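Local coordinates for protein Nrps/pks (Streptomyces albus, PDB 4OPE) that probably acts as the ketosynthase domain of a modular polyketide synthase, catalysing decarboxylative Claisen condensation of acyl chains in oxazolomycin biosynthesis, at residues A15-K20 and W69-A74; L127-Y132 and P209-Q214; T174-S179 and I349-S354; F220-G225 and G233-V238. All coordinates share one frame; numbering follows the deposited sequence.

All four contacts lie within the ketosynthase, whose thiolase-type fold is built round a mixed sheet. Interaction 1, at the end of strand 9-17, closes first along the chain; its centre is about 17 Å from that of interaction 2 and about 15 Å from that of interaction 3, and it touches both. Interaction 2 joins the loop after strand 121-126 to helix 210-217, and its segments alternate with those of interaction 3, their centres about 13 Å apart. Interaction 4 is nested within the loop that interaction 3 closes. The salt bridge Lys211-Glu353 ties interactions 2 and 3, while Tyr237 and Val238 meet His351. Interaction 3 thus holds the probable active-site pair, with interactions 2 and 4 adjoining it; interactions 2 and 3 also touch the second subunit.

Interaction 1. Residues A15-K20 and W69-A74; sequences AGRYPK and WLSDVA
Arg17, at the end of strand 9-17 in the central sheet of the thiolase-type fold, reaches across to the loop 69-74 and bonds to the backbone of Asp72. Its CG stands anti to the carbonyl carbon, and the chain runs on extended until it bends at chi3 (64°), which turns the guanidinium toward that loop. NH2 donates to Asp72 O at 3.1 Å in a nearly straight bond (162°). The acceptor lies close to the guanidinium plane, but the donor stands well above the plane of the carbonyl. Asp72 gives this arginine its backbone oxygen, while its carboxylate turns to Ser75; a long, weak ion pair links Arg17 NE with Asp22. An alanine in place of Arg17 would probably leave Asp72 O without this donor and open a gap beside Leu70.

Leu70 fills the angle between the segments, although its CB points away from the strand end. Its CD1 lies over one face of the guanidinium, whereas CD2 sits 3.9 Å from Arg17 CB and 3.7 Å from Tyr18 C. The ring of Tyr18 turns the other way, to Phe27 and helix 356-370. Further along, Pro19 CB packs 3.8 Å from Trp69 N, and Pro19 CA makes a C-H...O contact with Trp69 O. Two waters fasten the backbones together. One donates to Tyr18 O and accepts from Ser71 N, 2.9 Å from each; the other accepts from Lys20 N and donates to Trp69 O, at 3.0 Å from both atoms.

Interaction 2. Residues L127-Y132 and P209-Q214; sequences LMYGHY and PLKYLQ
Lys211 runs past His131 and on to Tyr129, its aliphatic chain crossing each side chain at about a right angle. At the root, CB lies 3.5 Å from His131 NE2 and 3.7 Å from His131 CD2, an approach oblique to the imidazole. CG, anti to the backbone N (chi1 -180°), still passes 4.1 Å from His131 NE2. CD then settles over one face of the phenol ring, nearest Tyr129 CE2 at 3.5 Å, in a CH-pi contact only 24° off the ring normal. Here the loop following strand 121-126 meets the first turn of helix 210-217, at the dimer interface of the ketosynthase: Leu210 and Gln214 also pack on Ala147 and Thr148 of the second subunit. A bend about the CG-CD bond (chi3 80°) turns CE off that line, and NZ ends in a salt bridge with Glu353 and a hydrogen bond with Ser206. The imidazole rests with one face against Tyr129 CB, and its CE1 approaches Gln214 OE1 at 4.1 Å. An alanine at His131 would probably open a gap beside Lys211 CB and leave Tyr129 CB without the imidazole face that rests on it. Leu210 CD1 lies 4.4 Å from His131 CE1.

Interaction 3. Residues T174-S179 and I349-S354; sequences TMCSSS and IGHAES
Cys176 meets His351 at the heart of what is probably the ketosynthase active site. The sequence round Cys176 matches the family signature of the nucleophilic cysteine, and His351 falls in the motif of a catalytic histidine, so both roles are likely. The sulfur contact is made at the ring edge: SG lies 3.6 Å from His351 NE2 and 78° off the ring normal. Cys176 CB also sits in the plane of the imidazole, 3.7 Å from His351 CE1. The histidine reaches there with CG anti to its backbone N (chi1 -175°), and its ring also meets that of Tyr237.

Hydrogen bonds hold the backbone round Cys176 and join it to Ser354. Ser178 OG accepts from Thr174 N and donates to Met175 O, which also takes Ser178 N; the turn leading into helix 178-192 is thereby braced from within. Carbon contacts are few, with Ser178 CB 4.1 Å from Ser354 CB. Ser354 turns its own hydroxyl to Val203 O and offers its carbonyl to the helix. Ser179 N reaches that oxygen only weakly, but Ser179 OG donates to Ser354 O at 2.6 Å, in the carbonyl plane and on a lone pair.

Interaction 4. Residues F220-G225 and G233-V238; sequences FLSTDG and GGDGYV
Tyr237 turns one face of its ring to the carbonyl oxygen of Phe220, with Phe220 O 3.6 Å from Tyr237 CD1. Its CG sits between the backbone N and the carbonyl carbon (chi1 63°), which brings the ring back over the neighbouring segment although CB points away from it. Phe220 CB packs 3.8 Å from Tyr237 CE1, while the phenylalanine ring leads outward. The same Phe220 O accepts from Tyr237 N at 3.1 Å, and Ser222 N donates to Tyr237 O at 2.9 Å, a single beta bridge pairing Leu221 with Tyr237. Both segments of this bridge belong to the long connection between helix 210-217 and strand 242-250 of the ketosynthase, and the Tyr237 ring also meets His351, a probable active-site residue. A side chain on Gly236 would clash with Ser222 N and Phe220 O. Thr223 and Asp235 cross at about a right angle: Asp235 OD1 receives Thr223 N on its syn side, 2.9 Å away and 24° out of the carboxylate plane. Asp224 turns its carboxylate instead to Arg228. Val238 presses CG1 against Gly225 O at 3.4 Å. A water donates to both Ser222 O and Tyr237 O.

Interaction 1. Residues A15-K20 and W69-A74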
loop_
_atom_site.group_PDB
_atom_site.type_symbol
_atom_site.label_atom_id
_atom_site.label_comp_id
_atom_site.label_asym_id
_atom_site.label_seq_id
_atom_site.Cartn_x
_atom_site.Cartn_y
_atom_site.Cartn_z
ATOM N N ALA A 15 -12.725 14.455 -7.022
ATOM C CA ALA A 15 -13.717 13.768 -7.805
ATOM C C ALA A 15 -14.109 12.455 -7.148
ATOM O O ALA A 15 -13.353 11.907 -6.355
ATOM C CB ALA A 15 -13.165 13.540 -9.192
ATOM N N GLY A 16 -15.297 11.961 -7.448
ATOM C CA GLY A 16 -15.839 10.791 -6.774
ATOM C C GLY A 16 -17.198 10.307 -7.245
ATOM O O GLY A 16 -17.981 11.076 -7.769
ATOM N N ARG A 17 -17.466 9.014 -7.087
ATOM C CA ARG A 17 -18.816 8.486 -7.186
ATOM C C ARG A 17 -19.124 7.781 -5.907
ATOM O O ARG A 17 -18.304 7.033 -5.411
ATOM C CB ARG A 17 -18.923 7.467 -8.290
ATOM C CG ARG A 17 -18.548 8.023 -9.633
ATOM C CD ARG A 17 -18.312 6.924 -10.644
ATOM N NE ARG A 17 -19.545 6.182 -10.884
ATOM C CZ ARG A 17 -19.611 5.072 -11.606
ATOM N NH1 ARG A 17 -18.520 4.569 -12.163
ATOM N NH2 ARG A 17 -20.771 4.454 -11.755
ATOM N N TYR A 18 -20.325 7.993 -5.408
ATOM C CA TYR A 18 -20.797 7.359 -4.193
ATOM C C TYR A 18 -22.242 6.892 -4.427
ATOM O O TYR A 18 -22.806 7.138 -5.505
ATOM C CB TYR A 18 -20.663 8.355 -3.048
ATOM C CG TYR A 18 -19.233 8.798 -2.895
ATOM C CD1 TYR A 18 -18.271 7.937 -2.397
ATOM C CD2 TYR A 18 -18.822 10.046 -3.295
ATOM C CE1 TYR A 18 -16.951 8.319 -2.269
ATOM C CE2 TYR A 18 -17.492 10.447 -3.173
ATOM C CZ TYR A 18 -16.555 9.568 -2.664
ATOM O OH TYR A 18 -15.242 9.948 -2.535
ATOM N N PRO A 19 -22.833 6.178 -3.452
ATOM C CA PRO A 19 -24.166 5.675 -3.632
ATOM C C PRO A 19 -25.155 6.773 -3.992
ATOM O O PRO A 19 -25.249 7.774 -3.267
ATOM C CB PRO A 19 -24.478 5.086 -2.281
ATOM C CG PRO A 19 -23.171 4.560 -1.848
ATOM C CD PRO A 19 -22.226 5.640 -2.234
ATOM N N LYS A 20 -25.861 6.572 -5.124
ATOM C CA LYS A 20 -26.838 7.502 -5.629
ATOM C C LYS A 20 -26.223 8.835 -6.039
ATOM O O LYS A 20 -26.906 9.851 -6.137
ATOM C CB LYS A 20 -27.941 7.700 -4.574
ATOM C CG LYS A 20 -28.657 6.406 -4.252
ATOM C CD LYS A 20 -29.977 6.700 -3.586
ATOM C CE LYS A 20 -30.751 5.425 -3.319
ATOM N NZ LYS A 20 -31.075 4.689 -4.577
ATOM N N TRP A 69 -24.813 1.343 -3.013
ATOM C CA TRP A 69 -24.460 0.796 -4.325
ATOM C C TRP A 69 -24.156 1.891 -5.283
ATOM O O TRP A 69 -24.862 2.879 -5.294
ATOM C CB TRP A 69 -25.603 -0.033 -4.885
ATOM C CG TRP A 69 -26.002 -1.054 -3.916
ATOM C CD1 TRP A 69 -27.047 -0.997 -3.067
ATOM C CD2 TRP A 69 -25.303 -2.252 -3.609
ATOM N NE1 TRP A 69 -27.074 -2.102 -2.284
ATOM C CE2 TRP A 69 -26.008 -2.893 -2.602
ATOM C CE3 TRP A 69 -24.165 -2.866 -4.124
ATOM C CZ2 TRP A 69 -25.598 -4.095 -2.067
ATOM C CZ3 TRP A 69 -23.779 -4.074 -3.615
ATOM C CH2 TRP A 69 -24.474 -4.661 -2.587
ATOM N N LEU A 70 -23.097 1.741 -6.079
ATOM C CA LEU A 70 -22.900 2.633 -7.199
ATOM C C LEU A 70 -23.955 2.314 -8.211
ATOM O O LEU A 70 -24.325 1.178 -8.370
ATOM C CB LEU A 70 -21.528 2.440 -7.816
ATOM C CG LEU A 70 -20.360 2.971 -6.997
ATOM C CD1 LEU A 70 -19.098 2.942 -7.822
ATOM C CD2 LEU A 70 -20.609 4.388 -6.549
ATOM N N SER A 71 -24.426 3.315 -8.927
ATOM C CA SER A 71 -25.511 3.102 -9.892
ATOM C C SER A 71 -25.171 2.053 -10.959
ATOM O O SER A 71 -26.062 1.305 -11.410
ATOM C CB SER A 71 -25.966 4.427 -10.536
ATOM O OG SER A 71 -25.068 4.838 -11.543
ATOM N N ASP A 72 -23.903 1.981 -11.355
ATOM C CA ASP A 72 -23.525 1.009 -12.352
ATOM C C ASP A 72 -22.035 0.764 -12.407
ATOM O O ASP A 72 -21.309 1.603 -12.927
ATOM C CB ASP A 72 -23.995 1.493 -13.704
ATOM C CG ASP A 72 -23.516 0.605 -14.856
ATOM O OD1 ASP A 72 -23.449 -0.672 -14.743
ATOM O OD2 ASP A 72 -23.230 1.234 -15.905
ATOM N N VAL A 73 -21.599 -0.417 -11.961
ATOM C CA VAL A 73 -20.174 -0.727 -11.831
ATOM C C VAL A 73 -19.595 -1.530 -12.984
ATOM O O VAL A 73 -18.392 -1.646 -13.099
ATOM C CB VAL A 73 -19.848 -1.501 -10.535
ATOM C CG1 VAL A 73 -19.939 -0.608 -9.327
ATOM C CG2 VAL A 73 -20.775 -2.684 -10.370
ATOM N N ALA A 74 -20.430 -2.096 -13.837
ATOM C CA ALA A 74 -19.934 -2.854 -15.004
ATOM C C ALA A 74 -19.435 -1.962 -16.124
ATOM O O ALA A 74 -18.598 -2.368 -16.894
ATOM C CB ALA A 74 -21.015 -3.752 -15.538
HETATM O O HOH W 1 -23.699 5.954 -7.980
HETATM O O HOH W 2 -26.856 4.386 -6.908
#

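Interaction 2. Residues L127-Y132 and P209-Q214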
loop_
_atom_site.group_PDB
_atom_site.type_symbol
_atom_site.label_atom_id
_atom_site.label_comp_id
_atom_site.label_asym_id
_atom_site.label_seq_id
_atom_site.Cartn_x
_atom_site.Cartn_y
_atom_site.Cartn_z
ATOM N N LEU A 127 -6.969 0.427 -1.241
ATOM C CA LEU A 127 -7.971 -0.641 -1.456
ATOM C C LEU A 127 -7.846 -1.673 -0.355
ATOM O O LEU A 127 -6.770 -1.814 0.249
ATOM C CB LEU A 127 -7.704 -1.325 -2.765
ATOM C CG LEU A 127 -7.551 -0.428 -3.995
ATOM C CD1 LEU A 127 -6.110 -0.364 -4.439
ATOM C CD2 LEU A 127 -8.363 -1.009 -5.129
HETATM N N MSE A 128 -8.939 -2.370 -0.069
HETATM C CA MSE A 128 -8.952 -3.445 0.966
HETATM C C MSE A 128 -9.639 -4.738 0.586
HETATM O O MSE A 128 -9.594 -5.703 1.320
HETATM C CB MSE A 128 -9.561 -2.929 2.282
HETATM C CG MSE A 128 -11.076 -2.826 2.270
HETATM SE SE MSE A 128 -11.780 -2.408 4.084
HETATM C CE MSE A 128 -11.735 -4.165 4.975
ATOM N N TYR A 129 -10.296 -4.764 -0.553
ATOM C CA TYR A 129 -10.859 -5.984 -1.050
ATOM C C TYR A 129 -10.513 -6.099 -2.504
ATOM O O TYR A 129 -10.350 -5.106 -3.204
ATOM C CB TYR A 129 -12.380 -6.014 -0.917
ATOM C CG TYR A 129 -12.898 -6.027 0.492
ATOM C CD1 TYR A 129 -12.658 -7.085 1.317
ATOM C CD2 TYR A 129 -13.678 -4.994 0.981
ATOM C CE1 TYR A 129 -13.132 -7.114 2.615
ATOM C CE2 TYR A 129 -14.153 -5.008 2.285
ATOM C CZ TYR A 129 -13.881 -6.083 3.092
ATOM O OH TYR A 129 -14.358 -6.135 4.375
ATOM N N GLY A 130 -10.426 -7.324 -2.954
ATOM C CA GLY A 130 -10.261 -7.598 -4.349
ATOM C C GLY A 130 -11.045 -8.838 -4.656
ATOM O O GLY A 130 -10.473 -9.878 -4.847
ATOM N N HIS A 131 -12.357 -8.695 -4.700
ATOM C CA HIS A 131 -13.242 -9.788 -4.895
ATOM C C HIS A 131 -13.539 -10.173 -6.302
ATOM O O HIS A 131 -13.950 -11.307 -6.525
ATOM C CB HIS A 131 -14.567 -9.499 -4.228
ATOM C CG HIS A 131 -14.490 -9.524 -2.742
ATOM N ND1 HIS A 131 -13.618 -10.348 -2.062
ATOM C CD2 HIS A 131 -15.125 -8.785 -1.808
ATOM C CE1 HIS A 131 -13.753 -10.148 -0.766
ATOM N NE2 HIS A 131 -14.655 -9.203 -0.586
ATOM N N TYR A 132 -13.344 -9.284 -7.261
ATOM C CA TYR A 132 -13.660 -9.635 -8.642
ATOM C C TYR A 132 -12.836 -10.852 -9.080
ATOM O O TYR A 132 -13.324 -11.674 -9.886
ATOM C CB TYR A 132 -13.397 -8.487 -9.582
ATOM C CG TYR A 132 -14.019 -8.635 -10.949
ATOM C CD1 TYR A 132 -15.392 -8.530 -11.115
ATOM C CD2 TYR A 132 -13.233 -8.813 -12.092
ATOM C CE1 TYR A 132 -15.977 -8.609 -12.376
ATOM C CE2 TYR A 132 -13.805 -8.905 -13.345
ATOM C CZ TYR A 132 -15.185 -8.806 -13.481
ATOM O OH TYR A 132 -15.798 -8.860 -14.719
ATOM N N PRO A 209 -20.793 -11.576 -3.655
ATOM C CA PRO A 209 -21.549 -11.901 -2.444
ATOM C C PRO A 209 -20.748 -12.498 -1.278
ATOM O O PRO A 209 -21.197 -12.458 -0.152
ATOM C CB PRO A 209 -22.579 -12.928 -2.946
ATOM C CG PRO A 209 -22.020 -13.486 -4.217
ATOM C CD PRO A 209 -21.306 -12.320 -4.829
ATOM N N LEU A 210 -19.595 -13.083 -1.545
ATOM C CA LEU A 210 -18.682 -13.600 -0.505
ATOM C C LEU A 210 -18.461 -12.605 0.606
ATOM O O LEU A 210 -18.502 -12.978 1.769
ATOM C CB LEU A 210 -17.360 -13.975 -1.152
ATOM C CG LEU A 210 -16.228 -14.818 -0.522
ATOM C CD1 LEU A 210 -15.420 -14.039 0.493
ATOM C CD2 LEU A 210 -16.772 -16.076 0.094
ATOM N N LYS A 211 -18.257 -11.314 0.266
ATOM C CA LYS A 211 -18.027 -10.277 1.295
ATOM C C LYS A 211 -19.150 -10.239 2.336
ATOM O O LYS A 211 -18.920 -10.008 3.520
ATOM C CB LYS A 211 -17.906 -8.885 0.685
ATOM C CG LYS A 211 -17.663 -7.802 1.754
ATOM C CD LYS A 211 -17.157 -6.474 1.224
ATOM C CE LYS A 211 -18.283 -5.638 0.642
ATOM N NZ LYS A 211 -17.759 -4.506 -0.186
ATOM N N TYR A 212 -20.375 -10.439 1.875
ATOM C CA TYR A 212 -21.521 -10.352 2.765
ATOM C C TYR A 212 -21.544 -11.560 3.676
ATOM O O TYR A 212 -21.942 -11.423 4.809
ATOM C CB TYR A 212 -22.825 -10.158 1.978
ATOM C CG TYR A 212 -23.139 -8.691 1.683
ATOM C CD1 TYR A 212 -22.407 -7.935 0.737
ATOM C CD2 TYR A 212 -24.126 -8.052 2.366
ATOM C CE1 TYR A 212 -22.706 -6.590 0.500
ATOM C CE2 TYR A 212 -24.424 -6.718 2.147
ATOM C CZ TYR A 212 -23.731 -5.981 1.219
ATOM O OH TYR A 212 -24.120 -4.659 1.060
ATOM N N LEU A 213 -21.066 -12.724 3.222
ATOM C CA LEU A 213 -20.932 -13.874 4.134
ATOM C C LEU A 213 -19.817 -13.725 5.153
ATOM O O LEU A 213 -20.011 -13.942 6.336
ATOM C CB LEU A 213 -20.771 -15.191 3.379
ATOM C CG LEU A 213 -22.039 -15.531 2.603
ATOM C CD1 LEU A 213 -21.746 -16.731 1.771
ATOM C CD2 LEU A 213 -23.234 -15.821 3.488
ATOM N N GLN A 214 -18.647 -13.355 4.687
ATOM C CA GLN A 214 -17.530 -13.035 5.574
ATOM C C GLN A 214 -17.967 -12.020 6.654
ATOM O O GLN A 214 -17.719 -12.201 7.838
ATOM C CB GLN A 214 -16.415 -12.450 4.722
ATOM C CG GLN A 214 -15.031 -12.963 4.950
ATOM C CD GLN A 214 -14.077 -12.573 3.821
ATOM O OE1 GLN A 214 -14.354 -11.671 2.984
ATOM N NE2 GLN A 214 -12.928 -13.259 3.782
#

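Interaction 3. Residues T174-S179 and I349-S354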
loop_
_atom_site.group_PDB
_atom_site.type_symbol
_atom_site.label_atom_id
_atom_site.label_comp_id
_atom_site.label_asym_id
_atom_site.label_seq_id
_atom_site.Cartn_x
_atom_site.Cartn_y
_atom_site.Cartn_z
ATOM N N THR A 174 -4.774 -0.449 4.293
ATOM C CA THR A 174 -4.918 -0.415 5.758
ATOM C C THR A 174 -6.438 -0.550 6.162
ATOM O O THR A 174 -6.862 -0.104 7.231
ATOM C CB THR A 174 -4.257 0.858 6.378
ATOM O OG1 THR A 174 -4.955 2.070 6.003
ATOM C CG2 THR A 174 -2.795 0.992 5.943
HETATM N N MSE A 175 -7.250 -1.138 5.288
HETATM C CA MSE A 175 -8.686 -1.313 5.503
HETATM C C MSE A 175 -9.425 0.010 5.464
HETATM O O MSE A 175 -9.235 0.817 4.559
HETATM C CB MSE A 175 -8.957 -2.120 6.783
HETATM C CG MSE A 175 -8.077 -3.329 7.011
HETATM SE SE MSE A 175 -8.891 -4.690 8.206
HETATM C CE MSE A 175 -7.378 -5.980 8.324
ATOM N N CYS A 176 -10.287 0.253 6.435
ATOM C CA CYS A 176 -11.146 1.434 6.462
ATOM C C CYS A 176 -10.411 2.738 6.385
ATOM O O CYS A 176 -10.981 3.713 5.948
ATOM C CB CYS A 176 -11.971 1.402 7.753
ATOM S SG CYS A 176 -12.457 -0.312 8.140
ATOM N N SER A 177 -9.147 2.782 6.805
ATOM C CA SER A 177 -8.377 4.001 6.783
ATOM C C SER A 177 -7.503 4.181 5.519
ATOM O O SER A 177 -6.717 5.124 5.406
ATOM C CB SER A 177 -7.483 3.993 8.003
ATOM O OG SER A 177 -6.648 2.854 7.985
ATOM N N SER A 178 -7.623 3.282 4.578
ATOM C CA SER A 178 -6.792 3.298 3.406
ATOM C C SER A 178 -6.713 4.634 2.655
ATOM O O SER A 178 -5.618 5.116 2.354
ATOM C CB SER A 178 -7.273 2.181 2.487
ATOM O OG SER A 178 -6.915 0.928 3.035
ATOM N N SER A 179 -7.849 5.238 2.359
ATOM C CA SER A 179 -7.851 6.545 1.694
ATOM C C SER A 179 -7.054 7.625 2.402
ATOM O O SER A 179 -6.354 8.402 1.744
ATOM C CB SER A 179 -9.278 7.067 1.525
ATOM O OG SER A 179 -9.992 6.273 0.561
ATOM N N ILE A 349 -24.611 7.254 3.327
ATOM C CA ILE A 349 -24.263 6.288 2.275
ATOM C C ILE A 349 -23.790 4.945 2.771
ATOM O O ILE A 349 -23.659 4.037 1.986
ATOM C CB ILE A 349 -23.121 6.818 1.378
ATOM C CG1 ILE A 349 -21.857 7.079 2.181
ATOM C CG2 ILE A 349 -23.524 8.125 0.738
ATOM C CD1 ILE A 349 -20.658 7.257 1.312
ATOM N N GLY A 350 -23.433 4.834 4.038
ATOM C CA GLY A 350 -22.856 3.592 4.540
ATOM C C GLY A 350 -21.355 3.646 4.678
ATOM O O GLY A 350 -20.754 4.654 4.445
ATOM N N HIS A 351 -20.763 2.538 5.059
ATOM C CA HIS A 351 -19.366 2.445 5.295
ATOM C C HIS A 351 -18.688 2.027 4.001
ATOM O O HIS A 351 -18.700 0.852 3.659
ATOM C CB HIS A 351 -19.162 1.363 6.332
ATOM C CG HIS A 351 -17.756 1.205 6.802
ATOM N ND1 HIS A 351 -16.690 1.774 6.158
ATOM C CD2 HIS A 351 -17.239 0.553 7.872
ATOM C CE1 HIS A 351 -15.568 1.456 6.787
ATOM N NE2 HIS A 351 -15.871 0.717 7.831
ATOM N N ALA A 352 -18.064 2.982 3.291
ATOM C CA ALA A 352 -17.445 2.713 2.010
ATOM C C ALA A 352 -16.066 2.059 2.088
ATOM O O ALA A 352 -15.327 2.050 1.097
ATOM C CB ALA A 352 -17.347 3.976 1.197
ATOM N N GLU A 353 -15.716 1.527 3.236
ATOM C CA GLU A 353 -14.587 0.628 3.359
ATOM C C GLU A 353 -13.339 1.312 2.899
ATOM O O GLU A 353 -13.012 2.319 3.470
ATOM C CB GLU A 353 -14.913 -0.702 2.687
ATOM C CG GLU A 353 -15.955 -1.379 3.561
ATOM C CD GLU A 353 -16.716 -2.537 2.951
ATOM O OE1 GLU A 353 -17.175 -3.357 3.768
ATOM O OE2 GLU A 353 -16.867 -2.643 1.728
ATOM N N SER A 354 -12.661 0.863 1.864
ATOM C CA SER A 354 -11.420 1.549 1.497
ATOM C C SER A 354 -11.605 2.992 0.981
ATOM O O SER A 354 -10.662 3.779 0.934
ATOM C CB SER A 354 -10.590 0.721 0.499
ATOM O OG SER A 354 -11.389 0.091 -0.507
#

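Interaction 4. Residues F220-G225 and G233-V238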
loop_
_atom_site.group_PDB
_atom_site.type_symbol
_atom_site.label_atom_id
_atom_site.label_comp_id
_atom_site.label_asym_id
_atom_site.label_seq_id
_atom_site.Cartn_x
_atom_site.Cartn_y
_atom_site.Cartn_z
ATOM N N PHE A 220 -20.374 -8.266 11.694
ATOM C CA PHE A 220 -20.097 -6.896 11.406
ATOM C C PHE A 220 -21.284 -6.156 10.847
ATOM O O PHE A 220 -21.349 -4.938 10.966
ATOM C CB PHE A 220 -18.893 -6.799 10.485
ATOM C CG PHE A 220 -17.623 -7.211 11.147
ATOM C CD1 PHE A 220 -17.101 -6.439 12.186
ATOM C CD2 PHE A 220 -16.951 -8.395 10.772
ATOM C CE1 PHE A 220 -15.935 -6.824 12.836
ATOM C CE2 PHE A 220 -15.780 -8.779 11.411
ATOM C CZ PHE A 220 -15.276 -7.998 12.445
ATOM N N LEU A 221 -22.223 -6.851 10.242
ATOM C CA LEU A 221 -23.313 -6.168 9.572
ATOM C C LEU A 221 -24.381 -5.684 10.574
ATOM O O LEU A 221 -24.785 -6.420 11.455
ATOM C CB LEU A 221 -23.946 -7.083 8.547
ATOM C CG LEU A 221 -22.986 -7.614 7.479
ATOM C CD1 LEU A 221 -23.750 -8.530 6.549
ATOM C CD2 LEU A 221 -22.304 -6.490 6.684
ATOM N N SER A 222 -24.836 -4.453 10.458
ATOM C CA SER A 222 -25.931 -4.044 11.290
ATOM C C SER A 222 -27.178 -4.786 10.797
ATOM O O SER A 222 -27.212 -5.178 9.647
ATOM C CB SER A 222 -26.145 -2.538 11.210
ATOM O OG SER A 222 -26.366 -2.085 9.888
ATOM N N THR A 223 -28.192 -4.943 11.646
ATOM C CA THR A 223 -29.378 -5.725 11.316
ATOM C C THR A 223 -30.436 -4.939 10.517
ATOM O O THR A 223 -31.229 -5.545 9.772
ATOM C CB THR A 223 -30.017 -6.344 12.578
ATOM O OG1 THR A 223 -30.168 -5.345 13.576
ATOM C CG2 THR A 223 -29.118 -7.409 13.158
ATOM N N ASP A 224 -30.446 -3.607 10.648
ATOM C CA ASP A 224 -31.270 -2.741 9.771
ATOM C C ASP A 224 -30.545 -2.293 8.503
ATOM O O ASP A 224 -31.115 -1.692 7.652
ATOM C CB ASP A 224 -31.802 -1.532 10.532
ATOM C CG ASP A 224 -30.691 -0.678 11.162
ATOM O OD1 ASP A 224 -29.451 -1.017 11.124
ATOM O OD2 ASP A 224 -31.090 0.364 11.723
ATOM N N GLY A 225 -29.280 -2.588 8.345
ATOM C CA GLY A 225 -28.596 -2.086 7.158
ATOM C C GLY A 225 -28.269 -0.602 7.252
ATOM O O GLY A 225 -28.229 0.079 6.240
ATOM N N GLY A 233 -29.200 2.340 19.373
ATOM C CA GLY A 233 -29.415 1.000 18.821
ATOM C C GLY A 233 -28.659 0.619 17.576
ATOM O O GLY A 233 -29.122 -0.237 16.781
ATOM N N GLY A 234 -27.494 1.245 17.363
ATOM C CA GLY A 234 -26.639 0.872 16.244
ATOM C C GLY A 234 -25.953 -0.435 16.576
ATOM O O GLY A 234 -25.295 -0.520 17.613
ATOM N N ASP A 235 -26.082 -1.428 15.693
ATOM C CA ASP A 235 -25.534 -2.771 15.936
ATOM C C ASP A 235 -24.680 -3.283 14.785
ATOM O O ASP A 235 -24.691 -4.490 14.476
ATOM C CB ASP A 235 -26.659 -3.769 16.258
ATOM C CG ASP A 235 -27.577 -4.045 15.073
ATOM O OD1 ASP A 235 -27.319 -3.539 13.974
ATOM O OD2 ASP A 235 -28.568 -4.784 15.220
ATOM N N GLY A 236 -23.924 -2.378 14.180
ATOM C CA GLY A 236 -23.019 -2.726 13.109
ATOM C C GLY A 236 -23.045 -1.721 11.973
ATOM O O GLY A 236 -23.629 -0.652 12.094
ATOM N N TYR A 237 -22.457 -2.073 10.836
ATOM C CA TYR A 237 -22.469 -1.145 9.717
ATOM C C TYR A 237 -23.060 -1.751 8.477
ATOM O O TYR A 237 -23.491 -2.877 8.481
ATOM C CB TYR A 237 -21.060 -0.618 9.461
ATOM C CG TYR A 237 -20.024 -1.640 9.066
ATOM C CD1 TYR A 237 -19.218 -2.209 10.007
ATOM C CD2 TYR A 237 -19.810 -1.984 7.736
ATOM C CE1 TYR A 237 -18.226 -3.101 9.671
ATOM C CE2 TYR A 237 -18.810 -2.897 7.392
ATOM C CZ TYR A 237 -18.030 -3.437 8.385
ATOM O OH TYR A 237 -17.050 -4.342 8.113
ATOM N N VAL A 238 -23.108 -0.970 7.429
ATOM C CA VAL A 238 -23.526 -1.464 6.128
ATOM C C VAL A 238 -22.471 -1.124 5.057
ATOM O O VAL A 238 -22.017 0.001 4.958
ATOM C CB VAL A 238 -24.914 -0.909 5.774
ATOM C CG1 VAL A 238 -24.945 0.585 5.800
ATOM C CG2 VAL A 238 -25.337 -1.366 4.406
HETATM O O HOH W 3 -25.977 -4.307 7.417
#